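Macrolide export ATP-binding/permease protein macB (Actinobacillus actinomycetemcomitans, PDB 3FTJ) probably exports macrolides, and so confers resistance to them, as the non-canonical ABC transporter of the tripartite MacAB-TdeA efflux system, this chain being its periplasmic region. Local coordinates at residues M16-N22 with K204-N210; D39-L43 with L196-H201; Q105-E111 with F135-V141; T53-S59 with A72-G78. All coordinates share one frame; numbering follows the deposited sequence.

Interaction 1. Residues M16-N22 with K204-N210; sequences MTIFNGN and KDFFIMN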
# COMPACT_ATOMS: atom_id res chain seq x y z
N MET A 16 -6.93 8.81 -2.23
CA MET A 16 -8.04 7.90 -1.95
C MET A 16 -7.51 6.49 -2.04
O MET A 16 -6.69 6.20 -2.90
CB MET A 16 -9.16 8.08 -2.96
CG MET A 16 -9.71 9.47 -3.01
SD MET A 16 -10.99 9.63 -4.26
CE MET A 16 -11.38 11.37 -4.06
N THR A 17 -7.98 5.62 -1.15
CA THR A 17 -7.59 4.22 -1.16
C THR A 17 -8.80 3.35 -1.48
O THR A 17 -9.83 3.44 -0.81
CB THR A 17 -6.97 3.78 0.18
OG1 THR A 17 -5.86 4.64 0.50
CG2 THR A 17 -6.49 2.32 0.13
N ILE A 18 -8.67 2.54 -2.51
CA ILE A 18 -9.73 1.64 -2.93
C ILE A 18 -9.49 0.23 -2.36
O ILE A 18 -8.41 -0.33 -2.51
CB ILE A 18 -9.82 1.58 -4.45
CG1 ILE A 18 -9.84 3.01 -5.01
CG2 ILE A 18 -11.05 0.80 -4.89
CD1 ILE A 18 -9.15 3.15 -6.33
N PHE A 19 -10.51 -0.32 -1.69
CA PHE A 19 -10.43 -1.61 -1.02
C PHE A 19 -11.44 -2.60 -1.58
O PHE A 19 -12.52 -2.20 -2.01
CB PHE A 19 -10.73 -1.45 0.47
CG PHE A 19 -9.67 -0.73 1.24
CD1 PHE A 19 -8.57 -1.41 1.73
CD2 PHE A 19 -9.79 0.62 1.50
CE1 PHE A 19 -7.60 -0.75 2.45
CE2 PHE A 19 -8.82 1.29 2.22
CZ PHE A 19 -7.72 0.60 2.69
N ASN A 20 -11.11 -3.89 -1.55
CA ASN A 20 -12.07 -4.93 -1.87
C ASN A 20 -13.20 -4.96 -0.86
O ASN A 20 -12.98 -4.68 0.32
CB ASN A 20 -11.38 -6.30 -1.88
CG ASN A 20 -10.28 -6.38 -2.91
OD1 ASN A 20 -9.13 -6.61 -2.58
ND2 ASN A 20 -10.64 -6.17 -4.16
N GLY A 21 -14.40 -5.30 -1.31
CA GLY A 21 -15.51 -5.51 -0.40
C GLY A 21 -16.44 -4.32 -0.29
O GLY A 21 -16.45 -3.44 -1.15
N ASN A 22 -17.21 -4.29 0.80
CA ASN A 22 -18.28 -3.32 0.97
C ASN A 22 -18.05 -2.33 2.10
O ASN A 22 -18.77 -1.33 2.23
CB ASN A 22 -19.61 -4.05 1.17
CG ASN A 22 -19.95 -4.97 0.02
OD1 ASN A 22 -20.39 -6.10 0.21
ND2 ASN A 22 -19.74 -4.49 -1.20
N LYS A 204 -20.29 -2.96 -8.16
CA LYS A 204 -19.65 -2.25 -7.07
C LYS A 204 -19.25 -3.24 -5.98
O LYS A 204 -20.03 -3.54 -5.08
CB LYS A 204 -20.57 -1.16 -6.50
CG LYS A 204 -19.98 -0.38 -5.34
CD LYS A 204 -19.41 0.95 -5.77
CE LYS A 204 -18.75 1.69 -4.61
NZ LYS A 204 -19.50 1.48 -3.35
N ASP A 205 -18.03 -3.76 -6.09
CA ASP A 205 -17.52 -4.74 -5.16
C ASP A 205 -16.25 -4.22 -4.50
O ASP A 205 -15.33 -4.98 -4.21
CB ASP A 205 -17.24 -6.06 -5.88
CG ASP A 205 -16.24 -5.91 -7.01
OD1 ASP A 205 -15.62 -4.84 -7.11
OD2 ASP A 205 -16.07 -6.87 -7.78
N PHE A 206 -16.23 -2.91 -4.26
CA PHE A 206 -15.07 -2.23 -3.69
C PHE A 206 -15.61 -1.02 -2.97
O PHE A 206 -16.76 -0.65 -3.16
CB PHE A 206 -14.13 -1.76 -4.81
CG PHE A 206 -14.79 -0.85 -5.80
CD1 PHE A 206 -14.85 0.52 -5.58
CD2 PHE A 206 -15.38 -1.37 -6.94
CE1 PHE A 206 -15.47 1.37 -6.49
CE2 PHE A 206 -16.01 -0.53 -7.86
CZ PHE A 206 -16.06 0.84 -7.63
N PHE A 207 -14.78 -0.40 -2.15
CA PHE A 207 -15.18 0.85 -1.52
C PHE A 207 -13.99 1.78 -1.43
O PHE A 207 -12.84 1.33 -1.50
CB PHE A 207 -15.81 0.62 -0.14
CG PHE A 207 -14.90 -0.06 0.85
CD1 PHE A 207 -14.29 0.67 1.86
CD2 PHE A 207 -14.67 -1.43 0.78
CE1 PHE A 207 -13.47 0.05 2.78
CE2 PHE A 207 -13.84 -2.05 1.71
CZ PHE A 207 -13.24 -1.32 2.71
N ILE A 208 -14.26 3.07 -1.30
CA ILE A 208 -13.21 4.08 -1.34
C ILE A 208 -13.10 4.78 0.00
O ILE A 208 -14.10 5.16 0.61
CB ILE A 208 -13.47 5.10 -2.47
CG1 ILE A 208 -13.57 4.38 -3.81
CG2 ILE A 208 -12.38 6.16 -2.50
CD1 ILE A 208 -13.54 5.30 -5.01
N MET A 209 -11.86 4.93 0.47
CA MET A 209 -11.56 5.61 1.72
C MET A 209 -10.84 6.91 1.40
O MET A 209 -9.83 6.91 0.70
CB MET A 209 -10.63 4.76 2.59
CG MET A 209 -11.18 3.43 3.03
SD MET A 209 -12.07 3.55 4.59
CE MET A 209 -13.77 3.54 4.02
N ASN A 210 -11.37 8.01 1.91
CA ASN A 210 -10.73 9.31 1.78
C ASN A 210 -11.22 10.26 2.86
O ASN A 210 -11.94 9.84 3.78
CB ASN A 210 -10.99 9.91 0.39
CG ASN A 210 -12.46 9.92 0.02
OD1 ASN A 210 -13.32 9.91 0.89
ND2 ASN A 210 -12.74 9.93 -1.27

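Interaction 2. Residues D39-L43 with L196-H201; sequences DANTL and LLKSLH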
# COMPACT_ATOMS: atom_id res chain seq x y z
N ASP A 39 -6.56 -3.09 -13.31
CA ASP A 39 -7.35 -2.00 -12.78
C ASP A 39 -6.43 -0.80 -12.48
O ASP A 39 -6.71 0.32 -12.92
CB ASP A 39 -8.07 -2.41 -11.49
CG ASP A 39 -9.13 -3.48 -11.71
OD1 ASP A 39 -9.56 -3.70 -12.86
OD2 ASP A 39 -9.53 -4.11 -10.71
N ALA A 40 -5.34 -1.05 -11.75
CA ALA A 40 -4.39 0.01 -11.41
C ALA A 40 -3.77 0.65 -12.65
O ALA A 40 -3.53 1.85 -12.68
CB ALA A 40 -3.30 -0.53 -10.48
N ASN A 41 -3.51 -0.16 -13.67
CA ASN A 41 -2.94 0.37 -14.90
C ASN A 41 -3.91 1.34 -15.57
O ASN A 41 -3.53 2.43 -15.98
CB ASN A 41 -2.59 -0.78 -15.85
CG ASN A 41 -1.84 -0.31 -17.08
OD1 ASN A 41 -2.31 -0.47 -18.21
ND2 ASN A 41 -0.67 0.28 -16.87
N THR A 42 -5.17 0.95 -15.68
CA THR A 42 -6.18 1.81 -16.28
C THR A 42 -6.37 3.11 -15.50
O THR A 42 -6.51 4.19 -16.08
CB THR A 42 -7.51 1.08 -16.41
OG1 THR A 42 -7.31 -0.06 -17.24
CG2 THR A 42 -8.57 1.99 -17.02
N LEU A 43 -6.34 3.02 -14.17
CA LEU A 43 -6.44 4.20 -13.33
C LEU A 43 -5.27 5.15 -13.56
O LEU A 43 -5.43 6.36 -13.61
CB LEU A 43 -6.54 3.82 -11.86
CG LEU A 43 -7.84 3.12 -11.43
CD1 LEU A 43 -7.69 2.46 -10.05
CD2 LEU A 43 -8.99 4.11 -11.40
N LEU A 196 -15.64 4.23 -13.16
CA LEU A 196 -14.68 3.47 -13.96
C LEU A 196 -14.50 2.05 -13.41
O LEU A 196 -14.58 1.07 -14.15
CB LEU A 196 -13.34 4.20 -14.06
CG LEU A 196 -12.19 3.51 -14.81
CD1 LEU A 196 -12.57 3.18 -16.25
CD2 LEU A 196 -10.95 4.39 -14.78
N LEU A 197 -14.26 1.95 -12.10
CA LEU A 197 -14.05 0.65 -11.46
C LEU A 197 -15.28 -0.25 -11.49
O LEU A 197 -15.14 -1.46 -11.62
CB LEU A 197 -13.55 0.82 -10.02
CG LEU A 197 -12.07 1.14 -9.88
CD1 LEU A 197 -11.80 1.66 -8.49
CD2 LEU A 197 -11.22 -0.10 -10.17
N LYS A 198 -16.47 0.34 -11.32
CA LYS A 198 -17.71 -0.41 -11.53
C LYS A 198 -17.80 -0.97 -12.95
O LYS A 198 -18.17 -2.12 -13.15
CB LYS A 198 -18.94 0.47 -11.26
CG LYS A 198 -19.06 0.94 -9.82
CD LYS A 198 -20.14 2.00 -9.65
CE LYS A 198 -21.53 1.42 -9.82
NZ LYS A 198 -22.56 2.41 -9.37
N SER A 199 -17.46 -0.14 -13.94
CA SER A 199 -17.44 -0.56 -15.34
C SER A 199 -16.45 -1.70 -15.55
O SER A 199 -16.73 -2.68 -16.25
CB SER A 199 -17.05 0.63 -16.22
OG SER A 199 -17.07 0.30 -17.60
N LEU A 200 -15.28 -1.56 -14.94
CA LEU A 200 -14.23 -2.57 -15.02
C LEU A 200 -14.67 -3.89 -14.40
O LEU A 200 -14.57 -4.94 -15.02
CB LEU A 200 -12.98 -2.07 -14.29
CG LEU A 200 -11.71 -1.69 -15.05
CD1 LEU A 200 -11.95 -1.50 -16.52
CD2 LEU A 200 -11.08 -0.47 -14.40
N HIS A 201 -15.16 -3.81 -13.16
CA HIS A 201 -15.53 -5.01 -12.40
C HIS A 201 -16.90 -5.56 -12.76
O HIS A 201 -17.21 -6.72 -12.46
CB HIS A 201 -15.49 -4.72 -10.90
CG HIS A 201 -14.11 -4.58 -10.35
ND1 HIS A 201 -13.84 -4.56 -8.99
CD2 HIS A 201 -12.91 -4.47 -10.97
CE1 HIS A 201 -12.54 -4.42 -8.81
NE2 HIS A 201 -11.95 -4.37 -9.99

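Interaction 3. Residues Q105-E111 with F135-V141; sequences QVVVLDE and FRVIGVV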
# COMPACT_ATOMS: atom_id res chain seq x y z
N GLN A 105 14.09 -8.72 -5.93
CA GLN A 105 13.88 -9.14 -4.55
C GLN A 105 14.65 -8.21 -3.62
O GLN A 105 15.69 -8.56 -3.07
CB GLN A 105 14.29 -10.60 -4.36
CG GLN A 105 13.34 -11.56 -5.06
CD GLN A 105 13.93 -12.95 -5.25
OE1 GLN A 105 13.67 -13.60 -6.26
NE2 GLN A 105 14.70 -13.42 -4.28
N VAL A 106 14.13 -7.00 -3.50
CA VAL A 106 14.71 -6.01 -2.62
C VAL A 106 13.64 -5.58 -1.64
O VAL A 106 12.45 -5.62 -1.95
CB VAL A 106 15.23 -4.77 -3.39
CG1 VAL A 106 16.42 -5.15 -4.30
CG2 VAL A 106 14.11 -4.13 -4.20
N VAL A 107 14.06 -5.16 -0.46
CA VAL A 107 13.10 -4.75 0.54
C VAL A 107 13.50 -3.45 1.21
O VAL A 107 14.68 -3.16 1.40
CB VAL A 107 12.87 -5.89 1.58
CG1 VAL A 107 14.16 -6.24 2.30
CG2 VAL A 107 11.80 -5.49 2.57
N VAL A 108 12.49 -2.65 1.54
CA VAL A 108 12.71 -1.44 2.33
C VAL A 108 12.13 -1.68 3.73
O VAL A 108 10.98 -2.07 3.87
CB VAL A 108 12.06 -0.21 1.66
CG1 VAL A 108 12.11 1.00 2.59
CG2 VAL A 108 12.75 0.10 0.32
N LEU A 109 12.95 -1.46 4.76
CA LEU A 109 12.52 -1.73 6.12
C LEU A 109 11.83 -0.54 6.79
O LEU A 109 12.11 0.62 6.51
CB LEU A 109 13.69 -2.18 6.99
CG LEU A 109 14.41 -3.46 6.57
CD1 LEU A 109 15.40 -3.85 7.65
CD2 LEU A 109 13.41 -4.58 6.34
N ASP A 110 10.92 -0.88 7.69
CA ASP A 110 10.32 0.06 8.62
C ASP A 110 11.36 0.42 9.67
O ASP A 110 12.28 -0.35 9.94
CB ASP A 110 9.14 -0.66 9.28
CG ASP A 110 8.34 0.23 10.16
OD1 ASP A 110 7.15 0.46 9.83
OD2 ASP A 110 8.88 0.68 11.19
N GLU A 111 11.23 1.60 10.26
CA GLU A 111 12.13 2.03 11.33
C GLU A 111 12.18 0.98 12.43
O GLU A 111 13.25 0.52 12.84
CB GLU A 111 11.65 3.36 11.91
CG GLU A 111 12.69 4.14 12.65
CD GLU A 111 13.57 4.97 11.73
OE1 GLU A 111 14.03 4.41 10.71
OE2 GLU A 111 13.79 6.16 12.03
N PHE A 135 15.42 -11.71 0.21
CA PHE A 135 15.33 -10.33 -0.25
C PHE A 135 16.51 -9.55 0.30
O PHE A 135 16.92 -9.75 1.45
CB PHE A 135 14.06 -9.66 0.28
CG PHE A 135 12.81 -10.14 -0.36
CD1 PHE A 135 12.21 -11.31 0.06
CD2 PHE A 135 12.20 -9.40 -1.36
CE1 PHE A 135 11.04 -11.76 -0.53
CE2 PHE A 135 11.02 -9.84 -1.94
CZ PHE A 135 10.45 -11.03 -1.53
N ARG A 136 17.05 -8.64 -0.52
CA ARG A 136 18.14 -7.78 -0.09
C ARG A 136 17.63 -6.43 0.42
O ARG A 136 16.87 -5.76 -0.27
CB ARG A 136 19.15 -7.58 -1.23
CG ARG A 136 20.21 -6.55 -0.95
CD ARG A 136 21.30 -6.58 -2.02
NE ARG A 136 20.75 -6.42 -3.36
CZ ARG A 136 20.52 -5.24 -3.94
NH1 ARG A 136 20.78 -4.12 -3.27
NH2 ARG A 136 20.02 -5.18 -5.17
N VAL A 137 18.04 -6.05 1.63
CA VAL A 137 17.64 -4.78 2.22
C VAL A 137 18.33 -3.60 1.53
O VAL A 137 19.56 -3.51 1.51
CB VAL A 137 17.95 -4.75 3.72
CG1 VAL A 137 17.51 -3.43 4.33
CG2 VAL A 137 17.26 -5.91 4.42
N ILE A 138 17.55 -2.69 0.95
CA ILE A 138 18.13 -1.58 0.20
C ILE A 138 17.95 -0.24 0.91
O ILE A 138 18.60 0.75 0.57
CB ILE A 138 17.56 -1.48 -1.25
CG1 ILE A 138 16.04 -1.28 -1.23
CG2 ILE A 138 17.92 -2.71 -2.06
CD1 ILE A 138 15.48 -0.80 -2.58
N GLY A 139 17.08 -0.20 1.92
CA GLY A 139 16.80 1.05 2.60
C GLY A 139 15.91 0.91 3.82
O GLY A 139 15.47 -0.20 4.16
N VAL A 140 15.65 2.05 4.46
CA VAL A 140 14.86 2.12 5.68
C VAL A 140 14.04 3.40 5.66
O VAL A 140 14.55 4.46 5.31
CB VAL A 140 15.78 2.17 6.93
CG1 VAL A 140 14.95 2.22 8.21
CG2 VAL A 140 16.71 0.99 6.95
N VAL A 141 12.76 3.30 6.03
CA VAL A 141 11.89 4.47 6.11
C VAL A 141 11.34 4.64 7.52
O VAL A 141 11.38 3.70 8.32
CB VAL A 141 10.70 4.37 5.13
CG1 VAL A 141 11.17 4.49 3.69
CG2 VAL A 141 9.94 3.07 5.35

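Interaction 4. Residues T53-S59 with A72-G78; sequences TPNTSSS and ANLYGIG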
# COMPACT_ATOMS: atom_id res chain seq x y z
N THR A 53 -0.83 3.40 -6.61
CA THR A 53 -0.02 2.45 -5.86
C THR A 53 -0.81 1.20 -5.49
O THR A 53 -1.69 1.25 -4.64
CB THR A 53 0.49 3.09 -4.57
OG1 THR A 53 1.24 4.26 -4.90
CG2 THR A 53 1.36 2.12 -3.80
N PRO A 54 -0.49 0.07 -6.14
CA PRO A 54 -1.11 -1.21 -5.80
C PRO A 54 -0.60 -1.68 -4.44
O PRO A 54 0.50 -1.31 -4.06
CB PRO A 54 -0.60 -2.15 -6.90
CG PRO A 54 -0.05 -1.24 -7.98
CD PRO A 54 0.44 -0.03 -7.27
N ASN A 55 -1.39 -2.46 -3.71
CA ASN A 55 -0.96 -2.94 -2.39
C ASN A 55 -1.51 -4.33 -2.10
O ASN A 55 -2.72 -4.52 -2.02
CB ASN A 55 -1.39 -1.96 -1.29
CG ASN A 55 -0.88 -2.36 0.10
OD1 ASN A 55 -0.87 -3.54 0.48
ND2 ASN A 55 -0.46 -1.36 0.88
N THR A 56 -0.61 -5.29 -1.98
CA THR A 56 -0.96 -6.60 -1.46
C THR A 56 0.02 -6.90 -0.33
O THR A 56 1.06 -6.26 -0.23
CB THR A 56 -0.84 -7.67 -2.54
OG1 THR A 56 -1.30 -8.93 -2.02
CG2 THR A 56 0.61 -7.80 -2.97
N SER A 57 -0.31 -7.85 0.53
CA SER A 57 0.64 -8.24 1.56
C SER A 57 0.41 -9.66 2.03
O SER A 57 -0.60 -10.30 1.69
CB SER A 57 0.60 -7.29 2.75
OG SER A 57 -0.64 -7.37 3.43
N SER A 58 1.36 -10.13 2.83
CA SER A 58 1.36 -11.47 3.40
C SER A 58 2.09 -11.37 4.73
O SER A 58 2.96 -10.52 4.90
CB SER A 58 2.09 -12.44 2.48
OG SER A 58 1.89 -13.79 2.86
N SER A 59 1.72 -12.22 5.67
CA SER A 59 2.33 -12.23 6.99
C SER A 59 2.95 -13.60 7.20
O SER A 59 2.27 -14.61 7.08
CB SER A 59 1.26 -11.96 8.04
OG SER A 59 1.80 -12.04 9.34
N ALA A 72 5.93 -11.26 10.42
CA ALA A 72 6.52 -10.18 9.65
C ALA A 72 5.59 -9.96 8.48
O ALA A 72 5.21 -10.91 7.79
CB ALA A 72 7.90 -10.57 9.17
N ASN A 73 5.21 -8.71 8.25
CA ASN A 73 4.36 -8.33 7.14
C ASN A 73 5.15 -7.85 5.94
O ASN A 73 5.82 -6.81 6.01
CB ASN A 73 3.40 -7.23 7.57
CG ASN A 73 2.53 -7.65 8.72
OD1 ASN A 73 1.81 -8.64 8.62
ND2 ASN A 73 2.61 -6.92 9.83
N LEU A 74 5.09 -8.61 4.86
CA LEU A 74 5.68 -8.19 3.60
C LEU A 74 4.60 -7.55 2.75
O LEU A 74 3.60 -8.19 2.41
CB LEU A 74 6.28 -9.37 2.84
CG LEU A 74 6.97 -9.08 1.51
CD1 LEU A 74 8.18 -8.16 1.68
CD2 LEU A 74 7.39 -10.39 0.86
N TYR A 75 4.80 -6.28 2.42
CA TYR A 75 3.91 -5.56 1.52
C TYR A 75 4.52 -5.55 0.13
O TYR A 75 5.72 -5.31 -0.03
CB TYR A 75 3.72 -4.13 2.00
CG TYR A 75 2.95 -4.02 3.28
CD1 TYR A 75 1.55 -4.00 3.27
CD2 TYR A 75 3.60 -3.95 4.50
CE1 TYR A 75 0.84 -3.91 4.45
CE2 TYR A 75 2.89 -3.85 5.68
CZ TYR A 75 1.51 -3.83 5.65
OH TYR A 75 0.80 -3.73 6.83
N GLY A 76 3.68 -5.82 -0.87
CA GLY A 76 4.07 -5.67 -2.25
C GLY A 76 3.37 -4.42 -2.72
O GLY A 76 2.16 -4.43 -2.90
N ILE A 77 4.12 -3.34 -2.88
CA ILE A 77 3.52 -2.03 -3.16
C ILE A 77 4.17 -1.32 -4.35
O ILE A 77 5.18 -1.78 -4.89
CB ILE A 77 3.55 -1.10 -1.90
CG1 ILE A 77 4.90 -1.16 -1.18
CG2 ILE A 77 2.46 -1.50 -0.93
CD1 ILE A 77 6.10 -0.72 -2.00
N GLY A 78 3.57 -0.21 -4.77
CA GLY A 78 4.10 0.57 -5.88
C GLY A 78 5.22 1.54 -5.50
O GLY A 78 5.38 1.89 -4.33

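Interaction 1. Residues M16-N22 with K204-N210
M16 meets N210 and I208 where the edge strand 206-209 runs antiparallel to strand 15-20. Its chain is extended and lies beside the N210 side chain, whose ND2 gives SD of M16 a weak hydrogen bond of 3.5 Å; that amide's stronger partner is E190. CB of M16 rests on CG2 of I208 at 3.8 Å. T17 forms a hydrogen-bonded pair with M209, its N reaching M209 O at 2.9 Å, while its hydroxyl turns to T177. I18 points to the other face, alongside I208 and F206, and its CG2 is 3.9 Å from CD1 of F206. F19 pairs with F207 through two backbone bonds. F207 CG stands between its backbone N and carbonyl carbon (chi1 60°), bringing the ring to F19: CB of F19 sits over one ring face, offset toward the rim, 3.4 Å from CZ of F207. The ring planes are 22° apart, but displacement leaves little of one ring facing the other. CE2 of F19 touches CG of M209 at 3.3 Å. Past the strand, G21 O lies at the edge of the F207 ring, 3.3 Å from CD2, and G21 N bonds to D205 O at 3.1 Å. Strand 175-180 flanks strand 15-20 on its other edge; helix 186-201 covers the face of M16, I18 and I208, and helix 27-31 touches F19 and F207 through R30.

Interaction 2. Residues D39-L43 with L196-H201
A histidine-carboxylate hydrogen bond, D39 with H201, ties helix 37-44 to the C-terminal end of helix 186-201. The short segments run roughly antiparallel, at 142°, and their axes stay 11.0 Å apart, a gap that only side chains bridge. NE2 of H201 donates to OD2 of D39 over 2.5 Å, a very short and nearly straight bond. The oxygen lies in the plane of the imidazole, but the ring nitrogen meets it from above the carboxylate plane, 41° out of it, and the two flat groups are turned 42° against each other. The other carboxylate oxygen, OD1, passes alongside L200, 3.7 Å from its CG. Apolar contacts continue away from this bond: CD2 of L43 meets CD2 of L196 at 3.9 Å, the two side chains lying alongside and pointing in opposite directions, and CG2 of T42 reaches the same L196 methyl at 4.1 Å. CD2 of L197 is 4.1 Å from CB of D39. Both ends of the polar pair have second partners. K36 N also bonds to D39 OD2, and D205 OD1 takes ND1 of H201, leaving the imidazole gripped between two aspartates; this setting would be expected to stabilise a protonated, positively charged ring.

Interaction 3. Residues Q105-E111 with F135-V141
Five backbone hydrogen bonds join Q105-L109 to R136-V141. Q105 O receives R136 N, and V107 bonds at both ends, its N to R136 O and its O to I138 N. Farther on, L109 N donates to G139 O, and L109 O accepts from V141 N at 2.8 Å. Regular parallel pairing would offer L109 N the oxygen of I138 instead: I138, with psi -14°, is an extra residue, a beta bulge in strand 133-141. Between the two parallel strands of this MacB-like periplasmic core domain the chain passes through helix 111-118 and strand 127-130, the latter forming a hairpin with 133-141. Strand 155-159 pairs antiparallel with the other edge of 106-110.

Apolar contacts fill both faces. On one, CG1 of V106 meets CG2 of I138 at 3.6 Å, CG2 of V108 touches CG1 of I138 at 3.9 Å, and the V108 and V141 side chains cross at about a right angle, CG1 to CG1 3.8 Å. On the other, V137 holds CG1 opposite its backbone N (chi1 -179°), which divides its methyls between two neighbours: CG2 meets V107 CG1, and CG1 meets L109 CG, each at 3.8 Å.

Flat groups close the start of the contact. The R136 guanidinium lays one face over V106 CG1, with NH2 at 3.7 Å, and CD2 of F135 lies 3.8 Å from CB of Q105.

Interaction 4. Residues T53-S59 with A72-G78
The Y75 ring takes OD1 of N55 at its edge, in its plane, with CD1 of Y75 3.7 Å from that oxygen. The N55 amide stands almost square to the ring, planes 86° apart. CB of S57 comes in obliquely to the same ring, 3.5 Å from CD1 of Y75, and Y157 from strand 155-159 meets the ring with planes at about 20°. With its CG anti to the backbone nitrogen (chi1 -176°), the N55 side chain runs beside that of I77, and its ND2 is 3.4 Å from CG2 of I77. Farther along this face S59 and N73 are neighbours, S59 CB lying 3.4 Å from N73 OD1.

On the opposite face, T56 and L74 side chains turn toward helix 160-168, where V163 touches both. G76 sits opposite T56 here, and T56 CG2 closes on its carbonyl O at 3.7 Å.

The backbones hold the strands together in two hydrogen-bonded pairs. T56 and G76 exchange bonds, the shorter from G76 N to T56 O at 2.7 Å; S58 and L74 do the same, with L74 N to S58 O at 2.9 Å. At the P54 end, G78 N makes only a weak bond to P54 O. This is the long, twisted antiparallel beta hairpin of strands 49-64 and 67-77, at the middle of the mixed sheet of the periplasmic core domain.

In the fold
Interactions 1 and 2 form one packed unit: CZ of F206 lies 3.5 Å from CB of L197, and CD1 of I18 lies 3.7 Å from CD1 of L197, so helix 186-201 bears on strand 206-209, which follows it, and on strand 15-20. There are about 12 Å between their centres. Interaction 4, the hairpin, has its centre about 6 Å from the chain's centre and links the two ends: A40 CB of helix 37-44 reaches P54 CG at 4.2 Å, and L74 CD2 reaches F135 CZ of interaction 3 at 3.9 Å. Interactions 1 and 3 lie on opposite sides of the chain's centre, about 28 Å between centres, yet both belong to the same mixed sheet.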